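Local atomic coordinates of LP04448p (Drosophila melanogaster, PDB entry 2QK2), a protein that probably binds tubulin through TOG domains of the XMAP215 family and so takes part in microtubule plus end tracking. Residues K145-K150 / E187-V192. Sequence-based numbering, arbitrary orientation.
Sequences KNPSVK and EPDPTV
V192, in the first turn of helix 190-207, packs against the first turn of helix 147-161 and makes the tight half of this contact. V192 CG1 stands anti to the backbone N (chi1 175°) and lies against K150 CB at 3.9 Å. The other methyl, V192 CG2, presses on the backbone, 3.3 Å from P147 O, with P147 CB a little farther off at 4.2 Å. K150 and V192 are also the closest pair of CA atoms between the two segments, K150 CA to V192 CA 6.2 Å, and both side chains also touch T184 of helix 171-185.

Towards solvent the fit loosens and becomes polar. The K150 chain runs out nearly extended from CB, then bends at its last torsion (chi4 77°). The E187 side chain, itself bent at chi2, meets it at about a right angle. E187 OE2 rests on the aliphatic part of the lysine, 3.2 Å from K150 CE, while K150 NZ remains 4.0 Å from the same oxygen, a long salt bridge. No hydrogen bond joins the two segments.

D189 serves its own helix: as N-cap, its OD1 takes a nearly straight bond from V192 N (3.0 Å, 168°), reached from above the carboxylate plane, and a weak one from T191 N. This leaves OD2 turned to P147 CB. N146 holds the equivalent N-cap position before P147. Two helix starts, of helices 147-161 and 190-207 with helix 171-185 between them in sequence, each with an Asn/Asp-Pro step, packed side by side at one edge of the array, are in keeping with the stacked HEAT repeats of a TOG domain.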
loop_
_atom_site.group_PDB
_atom_site.type_symbol
_atom_site.label_atom_id
_atom_site.label_comp_id
_atom_site.label_asym_id
_atom_site.label_seq_id
_atom_site.Cartn_x
_atom_site.Cartn_y
_atom_site.Cartn_z
ATOM N N LYS A 145 15.219 -9.552 2.299
ATOM C CA LYS A 145 15.608 -10.696 3.119
ATOM C C LYS A 145 14.662 -10.922 4.293
ATOM O O LYS A 145 14.592 -12.019 4.845
ATOM C CB LYS A 145 17.038 -10.521 3.652
ATOM C CG LYS A 145 17.162 -9.638 4.897
ATOM C CD LYS A 145 17.599 -8.207 4.579
ATOM C CE LYS A 145 16.554 -7.445 3.773
ATOM N NZ LYS A 145 16.977 -6.045 3.474
ATOM N N ASN A 146 13.932 -9.881 4.671
ATOM C CA ASN A 146 13.009 -9.967 5.793
ATOM C C ASN A 146 11.694 -10.673 5.427
ATOM O O ASN A 146 10.938 -10.200 4.575
ATOM C CB ASN A 146 12.712 -8.562 6.304
ATOM C CG ASN A 146 12.051 -8.570 7.651
ATOM O OD1 ASN A 146 12.724 -8.585 8.681
ATOM N ND2 ASN A 146 10.722 -8.578 7.659
ATOM N N PRO A 147 11.397 -11.807 6.086
ATOM C CA PRO A 147 10.172 -12.569 5.822
ATOM C C PRO A 147 8.902 -11.725 5.931
ATOM O O PRO A 147 7.973 -11.881 5.140
ATOM C CB PRO A 147 10.213 -13.672 6.884
ATOM C CG PRO A 147 11.679 -13.860 7.122
ATOM C CD PRO A 147 12.184 -12.441 7.159
ATOM N N SER A 148 8.862 -10.838 6.920
ATOM C CA SER A 148 7.696 -9.986 7.120
ATOM C C SER A 148 7.439 -9.084 5.918
ATOM O O SER A 148 6.289 -8.866 5.530
ATOM C CB SER A 148 7.874 -9.132 8.375
ATOM O OG SER A 148 7.783 -9.936 9.538
ATOM N N VAL A 149 8.512 -8.557 5.336
ATOM C CA VAL A 149 8.387 -7.688 4.171
ATOM C C VAL A 149 7.886 -8.498 2.977
ATOM O O VAL A 149 6.977 -8.063 2.272
ATOM C CB VAL A 149 9.737 -7.023 3.816
ATOM C CG1 VAL A 149 9.637 -6.300 2.466
ATOM C CG2 VAL A 149 10.130 -6.037 4.919
ATOM N N LYS A 150 8.468 -9.676 2.759
ATOM C CA LYS A 150 8.052 -10.524 1.645
ATOM C C LYS A 150 6.566 -10.834 1.736
ATOM O O LYS A 150 5.836 -10.731 0.751
ATOM C CB LYS A 150 8.809 -11.857 1.637
ATOM C CG LYS A 150 10.303 -11.783 1.368
ATOM C CD LYS A 150 10.786 -13.160 0.929
ATOM C CE LYS A 150 12.292 -13.274 0.904
ATOM N NZ LYS A 150 12.803 -13.439 2.290
ATOM N N GLU A 187 9.367 -20.370 -0.751
ATOM C CA GLU A 187 10.212 -19.990 0.376
ATOM C C GLU A 187 9.870 -20.935 1.528
ATOM O O GLU A 187 8.765 -21.475 1.592
ATOM C CB GLU A 187 9.915 -18.547 0.802
ATOM C CG GLU A 187 11.150 -17.677 0.999
ATOM C CD GLU A 187 11.818 -17.315 -0.315
ATOM O OE1 GLU A 187 12.156 -18.236 -1.088
ATOM O OE2 GLU A 187 12.004 -16.108 -0.578
ATOM N N PRO A 188 10.811 -21.145 2.457
ATOM C CA PRO A 188 10.560 -22.038 3.593
ATOM C C PRO A 188 9.570 -21.472 4.605
ATOM O O PRO A 188 8.916 -22.222 5.326
ATOM C CB PRO A 188 11.946 -22.220 4.206
ATOM C CG PRO A 188 12.876 -21.967 3.049
ATOM C CD PRO A 188 12.236 -20.783 2.388
ATOM N N ASP A 189 9.461 -20.149 4.658
ATOM C CA ASP A 189 8.563 -19.499 5.607
ATOM C C ASP A 189 7.084 -19.720 5.275
ATOM O O ASP A 189 6.614 -19.354 4.197
ATOM C CB ASP A 189 8.877 -18.005 5.672
ATOM C CG ASP A 189 8.096 -17.298 6.754
ATOM O OD1 ASP A 189 6.867 -17.133 6.594
ATOM O OD2 ASP A 189 8.717 -16.918 7.768
ATOM N N PRO A 190 6.328 -20.313 6.213
ATOM C CA PRO A 190 4.897 -20.608 6.061
ATOM C C PRO A 190 4.020 -19.399 5.723
ATOM O O PRO A 190 3.149 -19.479 4.857
ATOM C CB PRO A 190 4.521 -21.216 7.414
ATOM C CG PRO A 190 5.805 -21.809 7.892
ATOM C CD PRO A 190 6.804 -20.743 7.538
ATOM N N THR A 191 4.239 -18.287 6.417
ATOM C CA THR A 191 3.449 -17.084 6.177
ATOM C C THR A 191 3.723 -16.516 4.788
ATOM O O THR A 191 2.794 -16.170 4.056
ATOM C CB THR A 191 3.745 -16.001 7.227
ATOM O OG1 THR A 191 3.558 -16.549 8.540
ATOM C CG2 THR A 191 2.797 -14.812 7.049
ATOM N N VAL A 192 4.997 -16.417 4.427
ATOM C CA VAL A 192 5.369 -15.900 3.115
ATOM C C VAL A 192 4.713 -16.759 2.036
ATOM O O VAL A 192 4.179 -16.241 1.051
ATOM C CB VAL A 192 6.901 -15.906 2.939
ATOM C CG1 VAL A 192 7.281 -15.487 1.514
ATOM C CG2 VAL A 192 7.531 -14.953 3.962
#